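Local coordinates for MutT/nudix family protein (Shewanella oneidensis, PDB 3GZ5) that regulates transcription of NAD metabolism genes in response to ADP-ribose, probably sensing the nucleotide through a Nudix domain and binding DNA through a winged helix-turn-helix domain, at residues 30-35 with 180-185; 110-115 with 163-168; 170-175 with 222-227; 175-180 with 195-200; 203-208 with 227-232. One frame throughout, in Å; residues are numbered along the deposited sequence.

Interaction 1 of 5, residues 30-35 with 180-185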
# COMPACT_ATOMS: atom_id res chain seq x y z
N PHE B 30 9.29 -11.11 8.70
CA PHE B 30 10.13 -12.11 8.03
C PHE B 30 11.57 -11.92 8.41
O PHE B 30 12.05 -10.81 8.63
CB PHE B 30 10.09 -11.97 6.50
CG PHE B 30 8.77 -12.22 5.89
CD1 PHE B 30 8.38 -13.51 5.57
CD2 PHE B 30 7.93 -11.18 5.59
CE1 PHE B 30 7.15 -13.76 4.97
CE2 PHE B 30 6.69 -11.42 5.01
CZ PHE B 30 6.31 -12.72 4.69
N THR B 31 12.29 -13.04 8.42
CA THR B 31 13.74 -13.01 8.41
C THR B 31 14.23 -14.02 7.37
O THR B 31 13.44 -14.71 6.70
CB THR B 31 14.33 -13.27 9.81
OG1 THR B 31 15.72 -12.97 9.80
CG2 THR B 31 14.12 -14.72 10.25
N TYR B 32 15.54 -14.11 7.23
CA TYR B 32 16.12 -15.10 6.36
C TYR B 32 17.15 -15.90 7.14
O TYR B 32 18.11 -15.35 7.68
CB TYR B 32 16.73 -14.41 5.15
CG TYR B 32 17.44 -15.35 4.23
CD1 TYR B 32 16.73 -16.10 3.29
CD2 TYR B 32 18.82 -15.48 4.29
CE1 TYR B 32 17.39 -16.97 2.44
CE2 TYR B 32 19.49 -16.34 3.46
CZ TYR B 32 18.78 -17.08 2.54
OH TYR B 32 19.47 -17.92 1.73
N HIS B 33 16.95 -17.21 7.21
CA HIS B 33 17.87 -18.06 7.94
C HIS B 33 17.86 -19.48 7.39
O HIS B 33 16.79 -20.05 7.13
CB HIS B 33 17.54 -18.06 9.43
CG HIS B 33 18.60 -18.68 10.29
ND1 HIS B 33 18.39 -19.82 11.04
CD2 HIS B 33 19.88 -18.30 10.54
CE1 HIS B 33 19.50 -20.12 11.70
NE2 HIS B 33 20.41 -19.21 11.42
N ASP B 34 19.06 -20.02 7.18
CA ASP B 34 19.28 -21.46 7.12
C ASP B 34 18.35 -22.28 6.20
O ASP B 34 17.62 -23.10 6.71
CB ASP B 34 19.17 -22.01 8.55
CG ASP B 34 19.86 -23.36 8.74
OD1 ASP B 34 20.86 -23.42 9.51
OD2 ASP B 34 19.39 -24.38 8.15
N GLN B 35 18.30 -22.04 4.89
CA GLN B 35 18.55 -20.77 4.23
C GLN B 35 17.26 -20.51 3.46
O GLN B 35 17.19 -20.58 2.22
CB GLN B 35 19.79 -20.78 3.31
CG GLN B 35 20.02 -22.04 2.48
CD GLN B 35 20.75 -23.12 3.27
OE1 GLN B 35 21.12 -22.91 4.43
NE2 GLN B 35 20.95 -24.28 2.63
N GLN B 180 22.07 -11.10 -3.02
CA GLN B 180 21.57 -11.71 -4.25
C GLN B 180 20.73 -12.95 -3.94
O GLN B 180 19.65 -13.11 -4.49
CB GLN B 180 22.72 -12.07 -5.19
CG GLN B 180 22.24 -12.67 -6.49
CD GLN B 180 23.36 -12.88 -7.48
OE1 GLN B 180 24.31 -12.09 -7.54
NE2 GLN B 180 23.26 -13.94 -8.27
N HIS B 181 21.23 -13.81 -3.07
CA HIS B 181 20.51 -15.02 -2.74
C HIS B 181 19.14 -14.79 -2.08
O HIS B 181 18.16 -15.45 -2.44
CB HIS B 181 21.35 -16.00 -1.93
CG HIS B 181 20.71 -17.35 -1.80
ND1 HIS B 181 20.38 -18.12 -2.90
CD2 HIS B 181 20.31 -18.06 -0.72
CE1 HIS B 181 19.81 -19.25 -2.50
NE2 HIS B 181 19.76 -19.23 -1.18
N VAL B 182 19.05 -13.85 -1.14
CA VAL B 182 17.75 -13.50 -0.56
C VAL B 182 16.78 -13.04 -1.64
O VAL B 182 15.61 -13.41 -1.59
CB VAL B 182 17.79 -12.40 0.54
CG1 VAL B 182 16.43 -12.34 1.22
CG2 VAL B 182 18.83 -12.71 1.57
N HIS B 183 17.24 -12.23 -2.59
CA HIS B 183 16.39 -11.77 -3.69
C HIS B 183 15.93 -12.96 -4.58
O HIS B 183 14.76 -13.03 -5.00
CB HIS B 183 17.09 -10.71 -4.57
CG HIS B 183 17.18 -9.35 -3.95
ND1 HIS B 183 16.55 -8.24 -4.49
CD2 HIS B 183 17.86 -8.89 -2.87
CE1 HIS B 183 16.83 -7.17 -3.76
NE2 HIS B 183 17.62 -7.54 -2.78
N GLU B 184 16.86 -13.89 -4.87
CA GLU B 184 16.54 -15.11 -5.61
C GLU B 184 15.48 -15.96 -4.89
O GLU B 184 14.54 -16.41 -5.51
CB GLU B 184 17.81 -15.93 -5.89
CG GLU B 184 18.73 -15.27 -6.90
CD GLU B 184 20.08 -15.96 -7.06
OE1 GLU B 184 20.82 -15.60 -8.00
OE2 GLU B 184 20.43 -16.86 -6.27
N VAL B 185 15.61 -16.13 -3.58
CA VAL B 185 14.60 -16.87 -2.81
C VAL B 185 13.21 -16.25 -2.98
O VAL B 185 12.21 -16.97 -3.10
CB VAL B 185 14.97 -16.97 -1.30
CG1 VAL B 185 13.86 -17.67 -0.49
CG2 VAL B 185 16.28 -17.71 -1.13
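Tyr32 reaches from the end of a Nudix-domain strand onto Val182, His181 and Val185 of helix 176-187 of the winged helix-turn-helix domain, a small example of a domain interface carried by one aromatic side chain. Its CG stands anti to the backbone N (chi1 176°), and from CB, which points at helix 176-187, the ring passes Val182 in the opposite direction to that side chain. CG and CD2 are the first ring atoms to be covered: CG2 of Val182 lies over one face, displaced toward the rim, 3.9 Å from CD2 of Tyr32. The same methyl makes a CH-pi contact with the ring, 4.0 Å from its centroid and 16° off the normal. Farther out, CE1 of Tyr32 meets Val185, one helical turn after His181. The hydroxyl ends beside the imidazole of His181, whose orientation in the model is doubtful. Strand 30-33 and helix 180-185 make an angle of 117°, and most of what joins them is apolar. Leu170 backs Val182, which places the tyrosine among residues of both domains, and Leu37 touches Val185, whose CG2 lies 3.8 Å from CE1 of Tyr32.

Interaction 2 of 5, residues 110-115 with 163-168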
# COMPACT_ATOMS: atom_id res chain seq x y z
N THR B 110 4.04 -5.31 7.16
CA THR B 110 5.17 -6.19 6.87
C THR B 110 6.40 -5.68 7.58
O THR B 110 6.65 -4.47 7.62
CB THR B 110 5.55 -6.29 5.36
OG1 THR B 110 4.39 -6.62 4.60
CG2 THR B 110 6.59 -7.42 5.14
N ALA B 111 7.18 -6.59 8.14
CA ALA B 111 8.44 -6.21 8.71
C ALA B 111 9.58 -7.16 8.33
O ALA B 111 9.35 -8.32 7.96
CB ALA B 111 8.32 -6.05 10.27
N LEU B 112 10.80 -6.66 8.46
CA LEU B 112 12.01 -7.43 8.22
C LEU B 112 13.05 -7.17 9.30
O LEU B 112 13.26 -6.03 9.73
CB LEU B 112 12.61 -7.10 6.84
CG LEU B 112 11.88 -7.46 5.53
CD1 LEU B 112 12.68 -7.05 4.28
CD2 LEU B 112 11.63 -8.96 5.47
N MET B 113 13.68 -8.24 9.77
CA MET B 113 14.80 -8.11 10.69
C MET B 113 15.76 -9.28 10.50
O MET B 113 15.41 -10.26 9.87
CB MET B 113 14.34 -8.05 12.14
CG MET B 113 13.79 -9.35 12.76
SD MET B 113 13.59 -9.07 14.55
CE MET B 113 12.62 -10.45 14.99
N SER B 114 16.95 -9.18 11.07
CA SER B 114 17.85 -10.32 11.02
C SER B 114 17.50 -11.35 12.10
O SER B 114 17.09 -11.01 13.21
CB SER B 114 19.31 -9.90 11.15
OG SER B 114 19.68 -9.87 12.51
N TYR B 115 17.70 -12.60 11.75
CA TYR B 115 17.42 -13.73 12.63
C TYR B 115 18.13 -13.71 14.00
O TYR B 115 17.47 -13.95 15.01
CB TYR B 115 17.71 -15.03 11.86
CG TYR B 115 17.52 -16.30 12.65
CD1 TYR B 115 16.27 -16.91 12.72
CD2 TYR B 115 18.60 -16.91 13.29
CE1 TYR B 115 16.10 -18.09 13.42
CE2 TYR B 115 18.43 -18.09 14.00
CZ TYR B 115 17.18 -18.68 14.06
OH TYR B 115 17.03 -19.86 14.75
N SER B 163 13.62 -2.88 -5.32
CA SER B 163 14.38 -2.29 -4.21
C SER B 163 15.45 -3.25 -3.66
O SER B 163 15.59 -4.37 -4.16
CB SER B 163 13.43 -1.86 -3.07
OG SER B 163 12.97 -2.97 -2.31
N LEU B 164 16.19 -2.81 -2.63
CA LEU B 164 17.10 -3.67 -1.86
C LEU B 164 16.60 -3.84 -0.44
O LEU B 164 17.36 -4.21 0.46
CB LEU B 164 18.53 -3.09 -1.85
CG LEU B 164 19.25 -2.85 -3.19
CD1 LEU B 164 20.61 -2.21 -2.97
CD2 LEU B 164 19.43 -4.18 -3.94
N VAL B 165 15.31 -3.57 -0.24
CA VAL B 165 14.60 -3.86 0.99
C VAL B 165 14.84 -5.31 1.50
O VAL B 165 14.96 -5.51 2.72
CB VAL B 165 13.06 -3.49 0.85
CG1 VAL B 165 12.25 -4.08 1.98
CG2 VAL B 165 12.85 -1.94 0.79
N PRO B 166 14.95 -6.33 0.60
CA PRO B 166 15.33 -7.63 1.19
C PRO B 166 16.63 -7.66 2.01
O PRO B 166 16.80 -8.55 2.80
CB PRO B 166 15.41 -8.57 -0.01
CG PRO B 166 14.40 -7.96 -0.98
CD PRO B 166 14.66 -6.47 -0.85
N GLY B 167 17.53 -6.69 1.85
CA GLY B 167 18.71 -6.65 2.69
C GLY B 167 18.44 -6.57 4.18
O GLY B 167 19.25 -7.04 4.98
N PHE B 168 17.28 -6.01 4.56
CA PHE B 168 16.90 -5.89 5.97
C PHE B 168 16.66 -7.21 6.70
O PHE B 168 16.74 -7.25 7.93
CB PHE B 168 15.70 -4.92 6.14
CG PHE B 168 16.05 -3.49 5.88
CD1 PHE B 168 16.86 -2.80 6.77
CD2 PHE B 168 15.58 -2.84 4.76
CE1 PHE B 168 17.20 -1.47 6.54
CE2 PHE B 168 15.91 -1.49 4.52
CZ PHE B 168 16.72 -0.82 5.40
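Leu112, on strand 104-112 of the Nudix sheet, packs on Val165 and Phe168 in the 3-10 segment that leads from helix 145-162 toward the winged helix-turn-helix domain. The tight part is the leucine itself. Its CG sits anti to the carbonyl carbon (chi1 -67°), and CD1 goes on to the 3-10 turn, where it lies 3.8 Å from CG1 of Val165, the two side chains crossing at about a right angle. The same methyl comes within 3.2 Å of the backbone O of Val165, an oxygen whose hydrogen bond comes from Phe168 N. Nearer the strand, CB of Leu112 meets CB of Phe168 at 3.8 Å, while the phenyl ring leads away to Tyr86.

The contact is looser toward Met113 and Ser114. The CB of Met113 points away, and the residue offers mainly backbone, its C lying 3.4 Å from Phe168 O; Ser114, partly exposed, adds little. Segment 110-115 is tied down elsewhere: Met113 O accepts from Thr31 OG1, and Leu112 pairs through its backbone with Tyr86. Just before the 3-10 segment an ST turn fixes the chain, with Val165 N donating to Ser163 OG at 3.2 Å.

Interaction 3 of 5, residues 170-175 with 222-227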
# COMPACT_ATOMS: atom_id res chain seq x y z
N LEU B 170 18.76 -9.62 6.55
CA LEU B 170 20.12 -10.16 6.77
C LEU B 170 20.83 -9.53 7.95
O LEU B 170 20.53 -8.40 8.31
CB LEU B 170 20.98 -9.94 5.53
CG LEU B 170 20.35 -10.45 4.25
CD1 LEU B 170 21.14 -9.92 3.03
CD2 LEU B 170 20.33 -11.96 4.32
N SER B 171 21.76 -10.24 8.57
CA SER B 171 22.55 -9.55 9.59
C SER B 171 23.55 -8.63 8.91
O SER B 171 23.96 -8.86 7.76
CB SER B 171 23.18 -10.50 10.62
OG SER B 171 24.03 -11.44 10.00
N GLU B 172 23.88 -7.55 9.59
CA GLU B 172 24.77 -6.54 9.07
C GLU B 172 26.13 -6.74 9.74
O GLU B 172 26.18 -7.01 10.94
CB GLU B 172 24.20 -5.16 9.38
CG GLU B 172 24.16 -4.20 8.20
CD GLU B 172 22.82 -4.19 7.46
OE1 GLU B 172 22.05 -5.19 7.50
OE2 GLU B 172 22.55 -3.15 6.81
N PRO B 173 27.24 -6.67 8.97
CA PRO B 173 27.33 -6.47 7.52
C PRO B 173 27.07 -7.78 6.76
O PRO B 173 27.21 -8.87 7.32
CB PRO B 173 28.78 -6.04 7.31
CG PRO B 173 29.53 -6.77 8.37
CD PRO B 173 28.59 -6.79 9.58
N PHE B 174 26.69 -7.67 5.49
CA PHE B 174 26.47 -8.85 4.64
C PHE B 174 27.26 -8.75 3.34
O PHE B 174 27.73 -7.68 2.96
CB PHE B 174 24.97 -9.01 4.33
CG PHE B 174 24.34 -7.79 3.71
CD1 PHE B 174 23.55 -6.95 4.48
CD2 PHE B 174 24.58 -7.45 2.38
CE1 PHE B 174 22.99 -5.82 3.92
CE2 PHE B 174 24.03 -6.32 1.82
CZ PHE B 174 23.22 -5.51 2.59
N THR B 175 27.39 -9.88 2.64
CA THR B 175 28.06 -9.87 1.34
C THR B 175 27.03 -9.72 0.25
O THR B 175 25.84 -9.91 0.46
CB THR B 175 28.88 -11.14 1.08
OG1 THR B 175 28.00 -12.28 1.08
CG2 THR B 175 29.95 -11.31 2.16
N LEU B 222 32.12 -6.75 2.69
CA LEU B 222 31.05 -6.72 3.67
C LEU B 222 30.39 -5.36 3.63
O LEU B 222 31.08 -4.33 3.72
CB LEU B 222 31.57 -7.05 5.07
CG LEU B 222 31.90 -8.52 5.32
CD1 LEU B 222 32.70 -8.73 6.63
CD2 LEU B 222 30.63 -9.35 5.34
N TYR B 223 29.07 -5.35 3.45
CA TYR B 223 28.34 -4.12 3.22
C TYR B 223 27.29 -3.90 4.30
O TYR B 223 26.78 -4.86 4.87
CB TYR B 223 27.65 -4.14 1.87
CG TYR B 223 28.56 -4.25 0.66
CD1 TYR B 223 29.09 -3.09 0.04
CD2 TYR B 223 28.88 -5.50 0.11
CE1 TYR B 223 29.90 -3.19 -1.09
CE2 TYR B 223 29.70 -5.60 -1.01
CZ TYR B 223 30.20 -4.45 -1.62
OH TYR B 223 31.01 -4.59 -2.73
N CYS B 224 26.98 -2.63 4.57
CA CYS B 224 25.81 -2.28 5.39
C CYS B 224 24.85 -1.56 4.49
O CYS B 224 25.26 -0.93 3.50
CB CYS B 224 26.20 -1.32 6.52
SG CYS B 224 27.33 -2.01 7.69
N LEU B 225 23.57 -1.60 4.87
CA LEU B 225 22.56 -0.77 4.23
C LEU B 225 22.63 0.67 4.73
O LEU B 225 22.68 0.92 5.94
CB LEU B 225 21.15 -1.33 4.46
CG LEU B 225 20.75 -2.60 3.71
CD1 LEU B 225 19.32 -3.04 4.01
CD2 LEU B 225 20.95 -2.40 2.22
N LYS B 226 22.63 1.61 3.79
CA LYS B 226 22.30 2.99 4.08
C LYS B 226 20.84 3.03 4.56
O LYS B 226 20.00 2.31 4.02
CB LYS B 226 22.46 3.87 2.85
CG LYS B 226 23.89 4.20 2.54
CD LYS B 226 24.00 5.13 1.37
CE LYS B 226 25.39 5.01 0.78
NZ LYS B 226 25.57 5.87 -0.43
N PRO B 227 20.56 3.82 5.60
CA PRO B 227 19.17 4.13 6.01
C PRO B 227 18.22 4.30 4.80
O PRO B 227 17.16 3.66 4.77
CB PRO B 227 19.31 5.45 6.75
CG PRO B 227 20.71 5.34 7.42
CD PRO B 227 21.56 4.45 6.50
O HOH W 1 22.36 -0.53 8.24
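Phe174 and Tyr223 form an antiparallel hydrogen-bonded pair, with Phe174 N donating to Tyr223 O at 2.9 Å and Tyr223 N to Phe174 O at 2.7 Å. Side chains then extend this short bridge in both directions.

Phe174 places CG between its backbone N and carbonyl carbon (chi1 54°), a crowded position in which the ring lies against the neighbouring strand. Tyr223 O stands over the centre of one ring face, 3.8 Å above the plane, and Leu170 CD1 covers the opposite face toward the rim. At the ring edge, CZ of Phe174 meets CD2 of Leu225 at 3.9 Å. An alanine in place of Phe174 would probably leave Leu225 CD2 and Leu170 CD1 without their aromatic partner and open a gap beside the strand.

Glu172 continues the link where strand pairing has ended. Its chain bends at chi2, and OE2 accepts from Leu225 N at 2.7 Å in a nearly straight bond (169°), the donor lying on the anti side and 32° out of the carboxylate plane. A water donates both to that oxygen and to Leu225 O, giving OE2 two donors. The remaining contacts are apolar and gather on Leu222: Pro173, after a cis peptide bond, sets CB 3.7 Å from CB of Leu222, and CG2 of Thr175 touches CD2 of the same leucine.

Strand 206-213 lies on the far side of 220-225, and the resulting three-stranded antiparallel sheet, with its short first strand running directly into a helix, is typical of the winged helix-turn-helix fold.

Interaction 4 of 5, residues 175-180 with 195-200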
# COMPACT_ATOMS: atom_id res chain seq x y z
N THR B 175 27.39 -9.88 2.64
CA THR B 175 28.06 -9.87 1.34
C THR B 175 27.03 -9.72 0.25
O THR B 175 25.84 -9.91 0.46
CB THR B 175 28.88 -11.14 1.08
OG1 THR B 175 28.00 -12.28 1.08
CG2 THR B 175 29.95 -11.31 2.16
N LEU B 176 27.50 -9.34 -0.92
CA LEU B 176 26.62 -9.13 -2.04
C LEU B 176 26.02 -10.42 -2.60
O LEU B 176 24.88 -10.41 -3.05
CB LEU B 176 27.35 -8.31 -3.09
CG LEU B 176 26.38 -7.39 -3.81
CD1 LEU B 176 26.88 -5.97 -3.76
CD2 LEU B 176 26.26 -7.90 -5.24
N PRO B 177 26.78 -11.54 -2.60
CA PRO B 177 26.18 -12.86 -2.81
C PRO B 177 25.06 -13.26 -1.84
O PRO B 177 24.11 -13.91 -2.26
CB PRO B 177 27.38 -13.81 -2.65
CG PRO B 177 28.54 -12.99 -3.08
CD PRO B 177 28.25 -11.63 -2.52
N GLU B 178 25.18 -12.90 -0.56
CA GLU B 178 24.08 -13.08 0.41
C GLU B 178 22.82 -12.32 -0.02
O GLU B 178 21.71 -12.86 0.01
CB GLU B 178 24.48 -12.57 1.79
CG GLU B 178 25.51 -13.41 2.53
CD GLU B 178 25.86 -12.79 3.88
OE1 GLU B 178 26.94 -13.12 4.43
OE2 GLU B 178 25.06 -11.98 4.39
N LEU B 179 23.01 -11.06 -0.41
CA LEU B 179 21.93 -10.19 -0.79
C LEU B 179 21.26 -10.72 -2.04
O LEU B 179 20.03 -10.78 -2.13
CB LEU B 179 22.46 -8.78 -1.03
CG LEU B 179 21.42 -7.74 -1.42
CD1 LEU B 179 20.36 -7.55 -0.31
CD2 LEU B 179 22.08 -6.40 -1.82
N GLN B 180 22.07 -11.10 -3.02
CA GLN B 180 21.57 -11.71 -4.25
C GLN B 180 20.73 -12.95 -3.94
O GLN B 180 19.65 -13.11 -4.49
CB GLN B 180 22.72 -12.07 -5.19
CG GLN B 180 22.24 -12.67 -6.49
CD GLN B 180 23.36 -12.88 -7.48
OE1 GLN B 180 24.31 -12.09 -7.54
NE2 GLN B 180 23.26 -13.94 -8.27
N SER B 195 24.26 -8.24 -13.74
CA SER B 195 23.23 -7.21 -13.84
C SER B 195 22.91 -6.67 -12.43
O SER B 195 22.86 -5.46 -12.22
CB SER B 195 21.95 -7.77 -14.49
OG SER B 195 22.22 -8.41 -15.73
N PHE B 196 22.70 -7.59 -11.49
CA PHE B 196 22.37 -7.26 -10.11
C PHE B 196 23.40 -6.33 -9.47
O PHE B 196 23.03 -5.26 -9.00
CB PHE B 196 22.19 -8.54 -9.27
CG PHE B 196 21.66 -8.29 -7.88
CD1 PHE B 196 20.38 -7.75 -7.69
CD2 PHE B 196 22.43 -8.60 -6.75
CE1 PHE B 196 19.87 -7.53 -6.40
CE2 PHE B 196 21.93 -8.38 -5.46
CZ PHE B 196 20.65 -7.84 -5.29
N ARG B 197 24.66 -6.76 -9.47
CA ARG B 197 25.81 -5.93 -9.06
C ARG B 197 25.87 -4.56 -9.72
O ARG B 197 26.07 -3.56 -9.03
CB ARG B 197 27.12 -6.67 -9.28
CG ARG B 197 27.51 -7.53 -8.10
CD ARG B 197 28.44 -8.64 -8.50
NE ARG B 197 28.70 -9.57 -7.40
CZ ARG B 197 27.90 -10.58 -7.05
NH1 ARG B 197 26.75 -10.81 -7.70
NH2 ARG B 197 28.24 -11.36 -6.03
N ARG B 198 25.67 -4.52 -11.03
CA ARG B 198 25.53 -3.25 -11.77
C ARG B 198 24.41 -2.34 -11.19
O ARG B 198 24.63 -1.15 -10.96
CB ARG B 198 25.31 -3.53 -13.27
CG ARG B 198 24.80 -2.36 -14.13
CD ARG B 198 25.18 -2.48 -15.65
NE ARG B 198 24.93 -3.82 -16.21
CZ ARG B 198 25.85 -4.79 -16.29
NH1 ARG B 198 25.52 -5.98 -16.80
NH2 ARG B 198 27.09 -4.58 -15.83
N ARG B 199 23.23 -2.91 -10.95
CA ARG B 199 22.12 -2.14 -10.37
C ARG B 199 22.40 -1.69 -8.92
O ARG B 199 22.16 -0.53 -8.57
CB ARG B 199 20.78 -2.88 -10.49
CG ARG B 199 19.92 -2.43 -11.71
CD ARG B 199 18.84 -3.46 -12.10
NE ARG B 199 17.55 -3.26 -11.41
CZ ARG B 199 17.23 -3.77 -10.22
NH1 ARG B 199 18.10 -4.52 -9.54
NH2 ARG B 199 16.04 -3.52 -9.69
N VAL B 200 22.96 -2.59 -8.11
CA VAL B 200 23.35 -2.24 -6.74
C VAL B 200 24.30 -1.03 -6.71
O VAL B 200 24.01 -0.04 -6.03
CB VAL B 200 23.97 -3.44 -5.98
CG1 VAL B 200 24.60 -2.97 -4.69
CG2 VAL B 200 22.92 -4.50 -5.70
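Arg197 and Gln180 make the polar link between helices 176-187 and 193-203, which together form the helix-turn-helix of the DNA-binding domain; by its position in the fold, 193-203 is probably the recognition helix. NH1 of Arg197 donates to OE1 of Gln180 at 2.8 Å, nearly along the C=O axis and close to the guanidinium plane, although the bond is bent at the hydrogen (139°). NH1 also donates to Gly193 O, in the first turn of its own helix.

Flat groups in apolar company come next. Leu176 lies over one guanidinium face, though the exact placement of its CD2 is doubtful, while CG of Pro177 reaches the edge, 3.4 Å from NH2 of Arg197. Phe196, with CG anti to the backbone N (chi1 -172°), points its ring at the other helix: its CE2 lies 3.6 Å from CA of Gln180, and CG of Leu179 sits at the ring edge, 3.9 Å from CZ of Phe196.

The purely aliphatic contacts are fewer, chiefly CD1 of Leu176 on CG1 of Val200 at 3.9 Å. Leu206 of the following strand touches Leu176, Leu179 and Val200 together.

The chemistry divides across the interface: apolar contacts make up most of it, and one neutral amide holds the arginine head at its margin, where the positive charge has no carboxylate across this contact.

Interaction 5 of 5, residues 203-208 with 227-232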
# COMPACT_ATOMS: atom_id res chain seq x y z
N ALA B 203 22.56 2.25 -7.68
CA ALA B 203 21.63 2.66 -6.62
C ALA B 203 22.41 3.41 -5.54
O ALA B 203 21.91 4.38 -4.97
CB ALA B 203 20.97 1.46 -6.02
N ASP B 204 23.63 2.96 -5.27
CA ASP B 204 24.48 3.67 -4.36
C ASP B 204 23.88 3.63 -2.94
O ASP B 204 23.79 4.66 -2.24
CB ASP B 204 24.61 5.10 -4.86
CG ASP B 204 25.73 5.83 -4.21
OD1 ASP B 204 26.82 5.22 -4.08
OD2 ASP B 204 25.50 6.99 -3.82
N LEU B 205 23.48 2.43 -2.53
CA LEU B 205 22.69 2.18 -1.32
C LEU B 205 23.42 1.39 -0.26
O LEU B 205 22.95 1.29 0.89
CB LEU B 205 21.40 1.43 -1.67
CG LEU B 205 20.33 2.24 -2.40
CD1 LEU B 205 19.25 1.30 -2.93
CD2 LEU B 205 19.74 3.30 -1.45
N LEU B 206 24.53 0.78 -0.65
CA LEU B 206 25.30 -0.02 0.27
C LEU B 206 26.56 0.74 0.68
O LEU B 206 27.16 1.46 -0.14
CB LEU B 206 25.67 -1.36 -0.37
CG LEU B 206 24.54 -2.33 -0.73
CD1 LEU B 206 25.13 -3.64 -1.27
CD2 LEU B 206 23.71 -2.60 0.51
N ILE B 207 26.95 0.60 1.94
CA ILE B 207 28.23 1.11 2.40
C ILE B 207 29.16 -0.07 2.39
O ILE B 207 28.89 -1.07 3.04
CB ILE B 207 28.15 1.73 3.84
CG1 ILE B 207 27.34 3.04 3.81
CG2 ILE B 207 29.57 1.96 4.41
CD1 ILE B 207 26.43 3.25 5.00
N ASP B 208 30.25 0.04 1.62
CA ASP B 208 31.34 -0.93 1.68
C ASP B 208 32.08 -0.67 2.98
O ASP B 208 32.54 0.44 3.22
CB ASP B 208 32.29 -0.75 0.48
CG ASP B 208 33.26 -1.91 0.29
OD1 ASP B 208 33.47 -2.75 1.21
OD2 ASP B 208 33.81 -1.98 -0.83
N PRO B 227 20.56 3.82 5.60
CA PRO B 227 19.17 4.13 6.01
C PRO B 227 18.22 4.30 4.80
O PRO B 227 17.16 3.66 4.77
CB PRO B 227 19.31 5.45 6.75
CG PRO B 227 20.71 5.34 7.42
CD PRO B 227 21.56 4.45 6.50
N ASP B 228 18.62 5.12 3.82
CA ASP B 228 17.74 5.45 2.67
C ASP B 228 17.38 4.27 1.74
O ASP B 228 16.61 4.45 0.80
CB ASP B 228 18.25 6.69 1.89
CG ASP B 228 19.37 6.37 0.87
OD1 ASP B 228 19.56 7.18 -0.07
OD2 ASP B 228 20.08 5.33 1.02
N THR B 229 17.94 3.07 2.02
CA THR B 229 17.50 1.83 1.37
C THR B 229 15.99 1.64 1.51
O THR B 229 15.33 1.15 0.59
CB THR B 229 18.21 0.60 1.98
OG1 THR B 229 19.63 0.73 1.84
CG2 THR B 229 17.77 -0.73 1.30
N ALA B 230 15.46 2.03 2.66
CA ALA B 230 14.07 1.79 3.03
C ALA B 230 13.10 2.43 2.04
O ALA B 230 12.06 1.85 1.71
CB ALA B 230 13.81 2.32 4.45
N SER B 231 13.45 3.64 1.58
CA SER B 231 12.63 4.40 0.66
C SER B 231 13.08 4.32 -0.82
O SER B 231 12.30 4.63 -1.72
CB SER B 231 12.58 5.87 1.11
OG SER B 231 13.83 6.49 0.88
N TYR B 232 14.33 3.92 -1.08
CA TYR B 232 14.81 3.90 -2.48
C TYR B 232 14.15 2.82 -3.34
O TYR B 232 14.14 1.64 -2.97
CB TYR B 232 16.33 3.74 -2.55
CG TYR B 232 16.86 3.81 -3.97
CD1 TYR B 232 17.48 4.98 -4.44
CD2 TYR B 232 16.74 2.72 -4.85
CE1 TYR B 232 17.97 5.06 -5.75
CE2 TYR B 232 17.21 2.79 -6.15
CZ TYR B 232 17.82 3.96 -6.60
OH TYR B 232 18.29 4.02 -7.89
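The segment that follows strand 220-225 of the winged helix-turn-helix domain brings Tyr232 back over Leu205 and into touch with Ala203, where helix 193-203 gives way to strand 206-213. The tyrosine CG is anti to the backbone N (chi1 -176°), and the ring receives Leu205 over one face, with CG of Leu205 4.1 Å above the plane and displaced toward the rim. CD1 of Leu205 comes closer, 3.5 Å from CD2 of Tyr232, and the other methyl of Leu205, CD2, lies 3.6 Å from CB of Tyr232. That second methyl also meets OD2 of Asp228 at 3.2 Å.

Within the winged-helix fold, this places the chain beyond strand 220-225 against the turn entering its neighbouring strand, Leu205 and Lys226 being joined by backbone hydrogen bonding. Farther along the ring, CE2 of Tyr232 touches CB of Ala203 at 4.0 Å, and the hydroxyl oxygen passes 3.8 Å from CA of Ala203. An alanine in place of Tyr232 would probably leave Leu205 CD1 without its aromatic cover and open a gap next to Ala203. Phe234 meets the tyrosine ring edge-to-face and also touches Ala203. Thr229 approaches Leu205 too, but its OG1 is hydrogen-bonded to Lys226 O and lies 4.0 Å from CB of Leu205.

Overall arrangement
Interaction 1 joins the Nudix domain to the winged helix-turn-helix domain, interaction 2 packs the connection between them on the Nudix sheet, and interactions 3, 4 and 5 build the DNA-binding domain. The first two, with centres about 10 Å apart, use the neighbouring strands 22-33 and 104-112 of one sheet. Helix 176-187 is common to interactions 1 and 4, and interactions 3 and 4 share Thr175, where strand 174-175 passes into that helix. Interactions 3 and 5, again about 10 Å between centres, meet on the three-stranded sheet and share Pro227. Along the chain, interaction 4 falls within the span of interaction 3, whereas interactions 3 and 5 alternate. Such continuity could couple ADP-ribose sensing to DNA binding.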